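PDB 3HAZ: proline dehydrogenase, which probably oxidises proline to glutamate in two steps, joining an FAD-dependent proline dehydrogenase and an NAD-dependent 1-pyrroline-5-carboxylate dehydrogenase in one chain. Local coordinates for residues E199-A204 against R208-A213; A215-T220 against P234-K239; S241-R246 against P261-L266; A253-E258 against L287-D292. All coordinates share one frame; numbering follows the deposited sequence.

Interaction 1: E199-A204 against R208-A213; sequences EGARTA and RRYFDA
Tyr210 lays one edge of its ring against the backbone of Ala201, with Tyr210 CE2 4.1 Å from Ala201 CA and that carbon near the ring plane. The methyl of Ala201 adds a looser apolar touch on CD2. The CB of Tyr210 points toward the loop 199-204, and with CG anti to the carbonyl carbon (chi1 -73°) the hydroxyl ends beside Glu199. A water in the plane of the ring joins the two: it sits 2.8 Å from Tyr210 OH and 2.9 Å from Glu199 O. Tyr210 OH is also hydrogen-bonded to Asp451, whose carboxylate forms a salt bridge with Arg209, and Arg209 CZ rests above one face of the tyrosine. A phenylalanine here would keep the ring but would probably leave both the water and Asp451 without their hydroxyl partner. Nearer the helix start, Arg208 N donates to Ala204 O at 3.2 Å, an ordinary helical bond from residue i+4 to i. The Arg208 side chain bends at chi3 (-66°), which brings one face of its guanidinium over that same oxygen. Within the loop, Arg202 NH2 gives a 2.7 Å bond to Gly200 O, in the carbonyl plane on a lone pair; its NH1 forms a salt bridge with Asp780. Thr203 is the N-cap of the helix, its OG1 bonded to Asp206 N. This is a beta-alpha loop of the proline dehydrogenase barrel folding onto the helix it leads into, at the strand ends where TIM barrels carry their active sites; the Glu199 side chain lies about 9 Å from the FAD.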
loop_
_atom_site.group_PDB
_atom_site.type_symbol
_atom_site.label_atom_id
_atom_site.label_comp_id
_atom_site.label_asym_id
_atom_site.label_seq_id
_atom_site.Cartn_x
_atom_site.Cartn_y
_atom_site.Cartn_z
ATOM N N GLU A 199 26.696 10.897 -45.049
ATOM C CA GLU A 199 26.120 11.921 -44.181
ATOM C C GLU A 199 27.209 12.605 -43.344
ATOM O O GLU A 199 28.283 12.039 -43.118
ATOM C CB GLU A 199 25.071 11.313 -43.250
ATOM C CG GLU A 199 25.660 10.629 -42.030
ATOM C CD GLU A 199 24.597 10.147 -41.054
ATOM O OE1 GLU A 199 23.485 9.795 -41.506
ATOM O OE2 GLU A 199 24.876 10.117 -39.835
ATOM N N GLY A 200 26.926 13.823 -42.898
ATOM C CA GLY A 200 27.812 14.547 -41.999
ATOM C C GLY A 200 29.288 14.537 -42.357
ATOM O O GLY A 200 30.095 13.890 -41.696
ATOM N N ALA A 201 29.655 15.255 -43.408
ATOM C CA ALA A 201 31.070 15.496 -43.664
ATOM C C ALA A 201 31.707 16.107 -42.413
ATOM O O ALA A 201 31.179 17.054 -41.833
ATOM C CB ALA A 201 31.247 16.425 -44.850
ATOM N N ARG A 202 32.832 15.548 -41.992
ATOM C CA ARG A 202 33.606 16.115 -40.895
ATOM C C ARG A 202 34.743 16.993 -41.410
ATOM O O ARG A 202 35.266 17.837 -40.685
ATOM C CB ARG A 202 34.185 15.000 -40.022
ATOM C CG ARG A 202 33.307 14.606 -38.849
ATOM C CD ARG A 202 31.925 14.163 -39.287
ATOM N NE ARG A 202 31.102 13.770 -38.146
ATOM C CZ ARG A 202 29.998 13.037 -38.233
ATOM N NH1 ARG A 202 29.325 12.730 -37.132
ATOM N NH2 ARG A 202 29.572 12.604 -39.419
ATOM N N THR A 203 35.140 16.779 -42.659
ATOM C CA THR A 203 36.283 17.491 -43.224
ATOM C C THR A 203 35.910 18.057 -44.584
ATOM O O THR A 203 34.910 17.650 -45.178
ATOM C CB THR A 203 37.508 16.566 -43.388
ATOM O OG1 THR A 203 37.332 15.728 -44.538
ATOM C CG2 THR A 203 37.689 15.691 -42.147
ATOM N N ALA A 204 36.712 19.001 -45.066
ATOM C CA ALA A 204 36.530 19.558 -46.398
ATOM C C ALA A 204 36.681 18.456 -47.443
ATOM O O ALA A 204 35.919 18.385 -48.411
ATOM C CB ALA A 204 37.537 20.697 -46.648
ATOM N N ARG A 208 33.939 16.972 -50.440
ATOM C CA ARG A 208 34.276 16.829 -51.862
ATOM C C ARG A 208 34.052 15.392 -52.321
ATOM O O ARG A 208 33.553 15.141 -53.421
ATOM C CB ARG A 208 35.733 17.231 -52.132
ATOM C CG ARG A 208 36.056 18.693 -51.822
ATOM C CD ARG A 208 37.345 19.163 -52.517
ATOM N NE ARG A 208 38.535 18.487 -52.003
ATOM C CZ ARG A 208 39.178 18.854 -50.896
ATOM N NH1 ARG A 208 38.737 19.885 -50.187
ATOM N NH2 ARG A 208 40.253 18.189 -50.492
ATOM N N ARG A 209 34.439 14.446 -51.472
ATOM C CA ARG A 209 34.280 13.036 -51.797
ATOM C C ARG A 209 32.805 12.706 -51.983
ATOM O O ARG A 209 32.430 12.025 -52.930
ATOM C CB ARG A 209 34.876 12.161 -50.696
ATOM C CG ARG A 209 34.599 10.685 -50.892
ATOM C CD ARG A 209 35.435 9.843 -49.949
ATOM N NE ARG A 209 35.097 10.099 -48.554
ATOM C CZ ARG A 209 34.039 9.583 -47.942
ATOM N NH1 ARG A 209 33.207 8.786 -48.608
ATOM N NH2 ARG A 209 33.810 9.866 -46.668
ATOM N N TYR A 210 31.970 13.191 -51.069
ATOM C CA TYR A 210 30.536 12.933 -51.157
ATOM C C TYR A 210 29.937 13.586 -52.389
ATOM O O TYR A 210 29.112 12.981 -53.070
ATOM C CB TYR A 210 29.798 13.426 -49.906
ATOM C CG TYR A 210 30.031 12.583 -48.680
ATOM C CD1 TYR A 210 29.781 11.216 -48.702
ATOM C CD2 TYR A 210 30.490 13.155 -47.490
ATOM C CE1 TYR A 210 29.985 10.435 -47.579
ATOM C CE2 TYR A 210 30.691 12.386 -46.360
ATOM C CZ TYR A 210 30.434 11.024 -46.411
ATOM O OH TYR A 210 30.630 10.249 -45.293
ATOM N N PHE A 211 30.337 14.829 -52.658
ATOM C CA PHE A 211 29.925 15.500 -53.890
ATOM C C PHE A 211 30.270 14.640 -55.104
ATOM O O PHE A 211 29.421 14.397 -55.959
ATOM C CB PHE A 211 30.572 16.885 -54.030
ATOM C CG PHE A 211 30.276 17.555 -55.342
ATOM C CD1 PHE A 211 29.228 18.453 -55.457
ATOM C CD2 PHE A 211 31.032 17.264 -56.472
ATOM C CE1 PHE A 211 28.945 19.059 -56.678
ATOM C CE2 PHE A 211 30.755 17.867 -57.692
ATOM C CZ PHE A 211 29.710 18.763 -57.798
ATOM N N ASP A 212 31.519 14.182 -55.170
ATOM C CA ASP A 212 31.975 13.357 -56.288
ATOM C C ASP A 212 31.184 12.053 -56.386
ATOM O O ASP A 212 30.805 11.633 -57.477
ATOM C CB ASP A 212 33.471 13.056 -56.165
ATOM C CG ASP A 212 34.335 14.295 -56.336
ATOM O OD1 ASP A 212 33.834 15.313 -56.858
ATOM O OD2 ASP A 212 35.519 14.250 -55.945
ATOM N N ALA A 213 30.938 11.416 -55.247
ATOM C CA ALA A 213 30.152 10.182 -55.231
ATOM C C ALA A 213 28.744 10.393 -55.792
ATOM O O ALA A 213 28.265 9.595 -56.610
ATOM C CB ALA A 213 30.092 9.587 -53.818
HETATM O O HOH W 1 31.055 11.264 -42.703
#

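Interaction 2: A215-T220 against P234-K239; sequences ASAIET and PGISVK. With SO4 (sulfate ion), chain K.
Helix 204-223 and strand 235-238 come closest at Ile218 and Ile236, whose CA atoms are 7.2 Å apart, a spacing bridged by side chains alone. Ile236 does the reaching. Its CB points at the helix, and with CG1 anti to the backbone N (chi1 -172°) and chi2 also extended, the chain runs straight out to CD1. That methyl meets the helix at two neighbouring residues: Ile236 CD1 is 3.6 Å from Ala217 CB and 3.8 Å from Ile218 CG1. The small alanine lets the strand residue come close to the helix backbone, while Ile218 crosses the Ile236 chain at about a right angle, its CG1 also 4.1 Å from Ile236 CG2. All three residues are buried.

Ile236 faces the helix layer, but the next residue, Ser237, has its OG hydrogen-bonded to the FAD-binding Arg341. Lys239, beyond it, bends at its last torsion (chi4 56°) and carries NZ into a salt bridge with Asp280; a weak bond of 3.4 Å runs from Lys239 NZ to O4 of a sulfate ion, probably from the crystallisation liquor, that is also hydrogen-bonded to Arg458. The packing belongs to the beta-alpha-beta crossover from strand 193-196 through helix 204-223 to strand 235-238. Met196 of the first strand touches both Ala217 and Ile236, Ile221 adds to the cover over Ile236, and Arg269 of helix 252-272 lies against Ile218.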
loop_
_atom_site.group_PDB
_atom_site.type_symbol
_atom_site.label_atom_id
_atom_site.label_comp_id
_atom_site.label_asym_id
_atom_site.label_seq_id
_atom_site.Cartn_x
_atom_site.Cartn_y
_atom_site.Cartn_z
ATOM N N ALA A 215 27.833 12.802 -57.815
ATOM C CA ALA A 215 28.026 13.119 -59.223
ATOM C C ALA A 215 28.197 11.836 -60.014
ATOM O O ALA A 215 27.570 11.654 -61.052
ATOM C CB ALA A 215 29.236 14.033 -59.410
ATOM N N SER A 216 29.039 10.941 -59.505
ATOM C CA SER A 216 29.253 9.643 -60.137
ATOM C C SER A 216 27.976 8.803 -60.161
ATOM O O SER A 216 27.701 8.119 -61.150
ATOM C CB SER A 216 30.380 8.868 -59.441
ATOM O OG SER A 216 31.643 9.483 -59.649
ATOM N N ALA A 217 27.199 8.847 -59.078
ATOM C CA ALA A 217 25.971 8.052 -58.996
ATOM C C ALA A 217 24.942 8.532 -60.023
ATOM O O ALA A 217 24.275 7.735 -60.686
ATOM C CB ALA A 217 25.380 8.105 -57.565
ATOM N N ILE A 218 24.812 9.850 -60.128
ATOM C CA ILE A 218 23.923 10.466 -61.096
ATOM C C ILE A 218 24.248 10.026 -62.540
ATOM O O ILE A 218 23.343 9.727 -63.313
ATOM C CB ILE A 218 23.949 12.002 -60.950
ATOM C CG1 ILE A 218 23.181 12.411 -59.690
ATOM C CG2 ILE A 218 23.363 12.680 -62.183
ATOM C CD1 ILE A 218 23.402 13.874 -59.277
ATOM N N GLU A 219 25.531 9.960 -62.894
ATOM C CA GLU A 219 25.918 9.464 -64.215
ATOM C C GLU A 219 25.562 7.988 -64.399
ATOM O O GLU A 219 25.004 7.597 -65.429
ATOM C CB GLU A 219 27.402 9.708 -64.490
ATOM C CG GLU A 219 27.749 11.177 -64.577
ATOM C CD GLU A 219 26.769 11.948 -65.449
ATOM O OE1 GLU A 219 26.566 11.553 -66.619
ATOM O OE2 GLU A 219 26.209 12.955 -64.967
ATOM N N THR A 220 25.868 7.169 -63.397
ATOM C CA THR A 220 25.520 5.752 -63.457
ATOM C C THR A 220 24.016 5.557 -63.632
ATOM O O THR A 220 23.572 4.846 -64.537
ATOM C CB THR A 220 25.983 4.996 -62.198
ATOM O OG1 THR A 220 27.411 5.033 -62.127
ATOM C CG2 THR A 220 25.508 3.537 -62.233
ATOM N N PRO A 234 14.464 6.984 -62.473
ATOM C CA PRO A 234 15.065 6.733 -61.159
ATOM C C PRO A 234 15.405 8.016 -60.410
ATOM O O PRO A 234 15.492 9.098 -61.003
ATOM C CB PRO A 234 16.360 5.977 -61.499
ATOM C CG PRO A 234 16.242 5.594 -62.946
ATOM C CD PRO A 234 15.383 6.639 -63.569
ATOM N N GLY A 235 15.605 7.880 -59.105
ATOM C CA GLY A 235 15.953 9.004 -58.263
ATOM C C GLY A 235 17.244 8.809 -57.489
ATOM O O GLY A 235 17.781 7.703 -57.378
ATOM N N ILE A 236 17.748 9.909 -56.955
ATOM C CA ILE A 236 18.872 9.860 -56.042
ATOM C C ILE A 236 18.533 10.694 -54.813
ATOM O O ILE A 236 17.901 11.746 -54.931
ATOM C CB ILE A 236 20.160 10.384 -56.716
ATOM C CG1 ILE A 236 21.378 10.147 -55.823
ATOM C CG2 ILE A 236 20.020 11.867 -57.089
ATOM C CD1 ILE A 236 22.705 10.335 -56.551
ATOM N N SER A 237 18.932 10.206 -53.639
ATOM C CA SER A 237 18.747 10.929 -52.386
ATOM C C SER A 237 20.067 11.524 -51.930
ATOM O O SER A 237 21.106 10.860 -51.978
ATOM C CB SER A 237 18.214 10.005 -51.286
ATOM O OG SER A 237 16.830 9.782 -51.432
ATOM N N VAL A 238 20.004 12.769 -51.468
ATOM C CA VAL A 238 21.183 13.539 -51.100
ATOM C C VAL A 238 20.990 14.175 -49.728
ATOM O O VAL A 238 19.881 14.580 -49.386
ATOM C CB VAL A 238 21.439 14.633 -52.155
ATOM C CG1 VAL A 238 22.233 15.780 -51.574
ATOM C CG2 VAL A 238 22.128 14.029 -53.379
ATOM N N LYS A 239 22.067 14.245 -48.943
ATOM C CA LYS A 239 22.035 14.876 -47.621
ATOM C C LYS A 239 22.908 16.125 -47.556
ATOM O O LYS A 239 24.108 16.075 -47.836
ATOM C CB LYS A 239 22.487 13.891 -46.541
ATOM C CG LYS A 239 21.404 12.935 -46.062
ATOM C CD LYS A 239 21.951 12.004 -44.991
ATOM C CE LYS A 239 20.862 11.093 -44.438
ATOM N NZ LYS A 239 20.211 10.316 -45.520
HETATM S S SO4 K . 17.069 7.920 -43.936
HETATM O O1 SO4 K . 15.881 7.393 -44.601
HETATM O O2 SO4 K . 16.933 7.690 -42.503
HETATM O O3 SO4 K . 18.257 7.229 -44.434
HETATM O O4 SO4 K . 17.191 9.352 -44.206
#

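Interaction 3: S241-R246 against P261-L266; sequences SALHPR and PQLLDL
In the proline dehydrogenase barrel, a beta/alpha fold of the TIM type, Leu243 in the short, weakly bonded helix after strand 235-238 packs onto Leu263 and Leu266 of the longer helix 252-272. The contact therefore ties the segment leaving a strand to the helix that follows it. The backbones are nearest at Leu243 and Gln262, with CA atoms 7.4 Å apart, and the space is spanned by leucine methyls. Leu243 points its CB at the helix, and with CG anti to the carbonyl carbon (chi1 -67°) and chi2 near 180° the branch ends in two methyls against it. It meets Leu266 tip to tip: Leu243 CD2 is 3.9 Å from Leu266 CD1, which also stands 4.1 Å from Leu243 CD1. Leu263, one turn earlier, comes across at about a right angle, with its CD1 4.0 Å from Leu243 CD1. One methyl of Leu243 thus touches both helix residues and the other serves Leu266. Everything that meets here is buried and purely apolar. Leu259 extends this cover from the same long helix, Phe211 and Tyr214 of helix 204-223 press on Leu266, and Val293 and Thr297 of helix 287-298 reach Leu263.

After Leu243, His244 bonds to the backbone two residues on: its ND1 accepts from Arg246 N at 3.1 Å, while NE2 is hydrogen-bonded to Glu258, consistent with the ring carrying its proton on NE2. The Arg246 donor lies 24° out of the ring plane, and Pro245 CD sits over one face of the imidazole, offset toward its rim, 3.1 Å above the plane.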
loop_
_atom_site.group_PDB
_atom_site.type_symbol
_atom_site.label_atom_id
_atom_site.label_comp_id
_atom_site.label_asym_id
_atom_site.label_seq_id
_atom_site.Cartn_x
_atom_site.Cartn_y
_atom_site.Cartn_z
ATOM N N SER A 241 24.139 17.584 -45.053
ATOM C CA SER A 241 25.244 17.474 -44.098
ATOM C C SER A 241 26.448 16.761 -44.720
ATOM O O SER A 241 27.572 16.908 -44.253
ATOM C CB SER A 241 24.810 16.780 -42.796
ATOM O OG SER A 241 24.616 15.381 -42.981
ATOM N N ALA A 242 26.204 15.978 -45.765
ATOM C CA ALA A 242 27.291 15.303 -46.468
ATOM C C ALA A 242 28.089 16.280 -47.333
ATOM O O ALA A 242 29.265 16.049 -47.628
ATOM C CB ALA A 242 26.740 14.166 -47.326
ATOM N N LEU A 243 27.451 17.381 -47.718
ATOM C CA LEU A 243 28.035 18.327 -48.670
ATOM C C LEU A 243 28.709 19.538 -48.035
ATOM O O LEU A 243 29.285 20.376 -48.741
ATOM C CB LEU A 243 26.967 18.799 -49.650
ATOM C CG LEU A 243 26.459 17.699 -50.579
ATOM C CD1 LEU A 243 25.156 18.116 -51.231
ATOM C CD2 LEU A 243 27.523 17.349 -51.620
ATOM N N HIS A 244 28.630 19.638 -46.713
ATOM C CA HIS A 244 29.256 20.741 -45.991
ATOM C C HIS A 244 29.673 20.285 -44.585
ATOM O O HIS A 244 28.894 19.632 -43.895
ATOM C CB HIS A 244 28.305 21.935 -45.908
ATOM C CG HIS A 244 28.990 23.223 -45.579
ATOM N ND1 HIS A 244 29.383 23.548 -44.299
ATOM C CD2 HIS A 244 29.380 24.253 -46.365
ATOM C CE1 HIS A 244 29.977 24.729 -44.309
ATOM N NE2 HIS A 244 29.984 25.179 -45.552
ATOM N N PRO A 245 30.909 20.621 -44.174
ATOM C CA PRO A 245 31.553 20.141 -42.941
ATOM C C PRO A 245 31.104 20.870 -41.665
ATOM O O PRO A 245 31.346 20.368 -40.567
ATOM C CB PRO A 245 33.049 20.416 -43.183
ATOM C CG PRO A 245 33.146 21.179 -44.488
ATOM C CD PRO A 245 31.764 21.578 -44.899
ATOM N N ARG A 246 30.494 22.043 -41.799
ATOM C CA ARG A 246 29.863 22.693 -40.655
ATOM C C ARG A 246 28.456 23.096 -41.047
ATOM O O ARG A 246 28.147 24.288 -41.103
ATOM C CB ARG A 246 30.630 23.945 -40.183
ATOM C CG ARG A 246 32.051 23.730 -39.674
ATOM C CD ARG A 246 32.155 22.811 -38.458
ATOM N NE ARG A 246 31.274 23.179 -37.349
ATOM C CZ ARG A 246 31.417 22.734 -36.099
ATOM N NH1 ARG A 246 32.429 21.935 -35.786
ATOM N NH2 ARG A 246 30.563 23.100 -35.152
ATOM N N PRO A 261 26.119 26.425 -54.267
ATOM C CA PRO A 261 26.640 26.124 -55.606
ATOM C C PRO A 261 26.900 24.635 -55.776
ATOM O O PRO A 261 26.753 24.107 -56.876
ATOM C CB PRO A 261 27.965 26.904 -55.662
ATOM C CG PRO A 261 27.852 27.947 -54.583
ATOM C CD PRO A 261 26.999 27.338 -53.516
ATOM N N GLN A 262 27.288 23.968 -54.695
ATOM C CA GLN A 262 27.525 22.533 -54.739
ATOM C C GLN A 262 26.234 21.768 -55.031
ATOM O O GLN A 262 26.197 20.922 -55.925
ATOM C CB GLN A 262 28.139 22.051 -53.420
ATOM C CG GLN A 262 29.305 22.894 -52.934
ATOM C CD GLN A 262 30.611 22.576 -53.630
ATOM O OE1 GLN A 262 30.634 22.032 -54.739
ATOM N NE2 GLN A 262 31.718 22.922 -52.980
ATOM N N LEU A 263 25.181 22.067 -54.273
ATOM C CA LEU A 263 23.888 21.409 -54.452
ATOM C C LEU A 263 23.311 21.733 -55.820
ATOM O O LEU A 263 22.642 20.905 -56.433
ATOM C CB LEU A 263 22.890 21.845 -53.371
ATOM C CG LEU A 263 21.586 21.033 -53.328
ATOM C CD1 LEU A 263 21.857 19.584 -52.924
ATOM C CD2 LEU A 263 20.544 21.658 -52.403
ATOM N N LEU A 264 23.561 22.951 -56.289
ATOM C CA LEU A 264 23.104 23.359 -57.612
ATOM C C LEU A 264 23.776 22.529 -58.709
ATOM O O LEU A 264 23.117 22.051 -59.626
ATOM C CB LEU A 264 23.367 24.852 -57.840
ATOM C CG LEU A 264 22.948 25.378 -59.213
ATOM C CD1 LEU A 264 21.503 25.018 -59.514
ATOM C CD2 LEU A 264 23.161 26.884 -59.314
ATOM N N ASP A 265 25.091 22.366 -58.604
ATOM C CA ASP A 265 25.855 21.572 -59.564
ATOM C C ASP A 265 25.287 20.158 -59.661
ATOM O O ASP A 265 25.074 19.632 -60.757
ATOM C CB ASP A 265 27.331 21.535 -59.154
ATOM C CG ASP A 265 28.230 20.899 -60.208
ATOM O OD1 ASP A 265 27.724 20.229 -61.131
ATOM O OD2 ASP A 265 29.459 21.072 -60.107
ATOM N N LEU A 266 25.030 19.548 -58.509
ATOM C CA LEU A 266 24.462 18.205 -58.488
ATOM C C LEU A 266 23.045 18.154 -59.086
ATOM O O LEU A 266 22.727 17.245 -59.839
ATOM C CB LEU A 266 24.488 17.624 -57.075
ATOM C CG LEU A 266 25.861 17.284 -56.474
ATOM C CD1 LEU A 266 25.712 16.760 -55.038
ATOM C CD2 LEU A 266 26.626 16.276 -57.337
#

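Interaction 4: A253-E258 against L287-D292; sequences ARVMVE and LELSLD
The flat backbone carbonyl of Asp292 is met by the methyl of Met256, with Met256 CE 3.6 Å from Asp292 O, while the Asp292 carboxylate turns to Arg252 and Arg524, both in salt bridges with OD2. The other flat pair lies within helix 252-272: the guanidinium of Arg254 takes the carboxylate of Glu258 at its edge. Arg254 NE, at 2.8 Å, and Arg254 NH1, at 3.0 Å, both close on Glu258 OE1 in a side-on salt bridge, both nearly in the guanidinium plane. Both donors come on the syn side of OE1, NE 30° out of the carboxylate plane. Arg254 NH1 has a second anionic partner in Glu820.

Between the two helices there is only van der Waals contact, through the thioether, aliphatic carbons and the Asp292 carbonyl. Met256 folds back on itself, with chi2 and chi3 both near -60°, and the thioether crosses Asp292 at about a right angle, its SD 3.9 Å from Asp292 CB. Met256 also touches Val293 and Ala296 of helix 287-298. An alanine in its place would probably open a gap beside Asp292 and lose the touch on those two residues as well. These are successive helices of the barrel's outer layer, 252-272 and 287-298, joined through strand 276-279. One turn earlier on the second helix, Leu289 sets off along the flank of the contact, and CG anti to the backbone N (chi1 -177°) brings its end close, Leu289 CD1 4.2 Å from Val255 CG1. On the same helix, Ser290 OG donates to Leu287 O at 2.7 Å, an oxygen that also accepts from Leu291 N.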
loop_
_atom_site.group_PDB
_atom_site.type_symbol
_atom_site.label_atom_id
_atom_site.label_comp_id
_atom_site.label_asym_id
_atom_site.label_seq_id
_atom_site.Cartn_x
_atom_site.Cartn_y
_atom_site.Cartn_z
ATOM N N ALA A 253 26.071 31.755 -42.544
ATOM C CA ALA A 253 26.653 32.662 -43.535
ATOM C C ALA A 253 27.544 31.927 -44.534
ATOM O O ALA A 253 27.375 32.077 -45.742
ATOM C CB ALA A 253 27.411 33.808 -42.866
ATOM N N ARG A 254 28.485 31.129 -44.041
ATOM C CA ARG A 254 29.380 30.413 -44.947
ATOM C C ARG A 254 28.661 29.281 -45.691
ATOM O O ARG A 254 28.995 28.984 -46.834
ATOM C CB ARG A 254 30.612 29.885 -44.213
ATOM C CG ARG A 254 30.321 28.750 -43.246
ATOM C CD ARG A 254 31.611 28.151 -42.716
ATOM N NE ARG A 254 32.290 27.351 -43.729
ATOM C CZ ARG A 254 33.181 26.404 -43.457
ATOM N NH1 ARG A 254 33.747 25.715 -44.441
ATOM N NH2 ARG A 254 33.503 26.141 -42.195
ATOM N N VAL A 255 27.674 28.661 -45.040
ATOM C CA VAL A 255 26.881 27.603 -45.667
ATOM C C VAL A 255 26.156 28.093 -46.930
ATOM O O VAL A 255 26.196 27.440 -47.969
ATOM C CB VAL A 255 25.864 26.975 -44.676
ATOM C CG1 VAL A 255 24.873 26.051 -45.409
ATOM C CG2 VAL A 255 26.595 26.202 -43.588
ATOM N N MET A 256 25.513 29.253 -46.843
ATOM C CA MET A 256 24.751 29.780 -47.968
ATOM C C MET A 256 25.655 30.100 -49.151
ATOM O O MET A 256 25.237 30.040 -50.307
ATOM C CB MET A 256 23.974 31.026 -47.552
ATOM C CG MET A 256 22.929 30.760 -46.483
ATOM S SD MET A 256 21.748 29.507 -47.002
ATOM C CE MET A 256 21.088 30.297 -48.473
ATOM N N VAL A 257 26.902 30.427 -48.848
ATOM C CA VAL A 257 27.856 30.838 -49.866
ATOM C C VAL A 257 28.597 29.635 -50.477
ATOM O O VAL A 257 28.963 29.644 -51.660
ATOM C CB VAL A 257 28.839 31.872 -49.257
ATOM C CG1 VAL A 257 30.183 31.808 -49.915
ATOM C CG2 VAL A 257 28.244 33.279 -49.325
ATOM N N GLU A 258 28.790 28.589 -49.676
ATOM C CA GLU A 258 29.576 27.431 -50.107
ATOM C C GLU A 258 28.731 26.241 -50.560
ATOM O O GLU A 258 29.048 25.591 -51.556
ATOM C CB GLU A 258 30.536 26.988 -48.994
ATOM C CG GLU A 258 31.583 28.040 -48.645
ATOM C CD GLU A 258 32.465 27.642 -47.471
ATOM O OE1 GLU A 258 31.947 27.053 -46.497
ATOM O OE2 GLU A 258 33.679 27.933 -47.517
ATOM N N LEU A 287 16.428 21.973 -39.871
ATOM C CA LEU A 287 15.285 22.181 -40.764
ATOM C C LEU A 287 15.309 23.549 -41.463
ATOM O O LEU A 287 15.252 23.636 -42.689
ATOM C CB LEU A 287 13.966 22.014 -40.010
ATOM C CG LEU A 287 12.720 22.222 -40.881
ATOM C CD1 LEU A 287 12.774 21.345 -42.124
ATOM C CD2 LEU A 287 11.441 21.975 -40.097
ATOM N N GLU A 288 15.372 24.608 -40.672
ATOM C CA GLU A 288 15.354 25.971 -41.196
ATOM C C GLU A 288 16.511 26.240 -42.150
ATOM O O GLU A 288 16.329 26.838 -43.208
ATOM C CB GLU A 288 15.403 26.979 -40.046
ATOM C CG GLU A 288 14.141 27.049 -39.216
ATOM C CD GLU A 288 14.170 28.195 -38.217
ATOM O OE1 GLU A 288 15.193 28.916 -38.172
ATOM O OE2 GLU A 288 13.171 28.377 -37.482
ATOM N N LEU A 289 17.705 25.803 -41.762
ATOM C CA LEU A 289 18.889 26.009 -42.583
ATOM C C LEU A 289 18.746 25.252 -43.898
ATOM O O LEU A 289 19.075 25.768 -44.963
ATOM C CB LEU A 289 20.147 25.557 -41.835
ATOM C CG LEU A 289 21.477 25.778 -42.564
ATOM C CD1 LEU A 289 21.698 27.261 -42.887
ATOM C CD2 LEU A 289 22.629 25.218 -41.745
ATOM N N SER A 290 18.231 24.031 -43.826
ATOM C CA SER A 290 18.070 23.220 -45.028
ATOM C C SER A 290 17.109 23.879 -46.019
ATOM O O SER A 290 17.354 23.889 -47.227
ATOM C CB SER A 290 17.582 21.814 -44.669
ATOM O OG SER A 290 16.195 21.821 -44.375
ATOM N N LEU A 291 16.008 24.417 -45.507
ATOM C CA LEU A 291 15.036 25.102 -46.351
ATOM C C LEU A 291 15.634 26.362 -46.992
ATOM O O LEU A 291 15.317 26.694 -48.135
ATOM C CB LEU A 291 13.762 25.426 -45.556
ATOM C CG LEU A 291 12.933 24.199 -45.135
ATOM C CD1 LEU A 291 11.753 24.569 -44.240
ATOM C CD2 LEU A 291 12.440 23.434 -46.355
ATOM N N ASP A 292 16.506 27.054 -46.262
ATOM C CA ASP A 292 17.208 28.217 -46.815
ATOM C C ASP A 292 18.073 27.790 -47.994
ATOM O O ASP A 292 18.073 28.425 -49.045
ATOM C CB ASP A 292 18.118 28.850 -45.764
ATOM C CG ASP A 292 17.348 29.568 -44.675
ATOM O OD1 ASP A 292 16.167 29.917 -44.896
ATOM O OD2 ASP A 292 17.935 29.778 -43.593
#

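Interactions 1, 2 and 3 form a continuous patch of the proline dehydrogenase barrel, and interaction 4 extends it through helix 252-272. The centres of interactions 1 and 3 are 8 Å apart, and Ser241 stitches them: its O lies 2.8 Å from Ala201 N, and its OG 2.8 Å from Gly200 N. Interaction 2 adjoins interaction 3 where Val238 CG1 is 3.8 Å from Leu243 CD1. Interactions 3 and 4 also pack together, Arg246 O 3.5 Å from Val255 CG2, while interactions 2 and 4 stand 21 Å apart, centre to centre. In interaction 1 the Glu199 side chain is about 9 Å from the FAD; those of Ile236 and Leu263 are each about 12 Å from it.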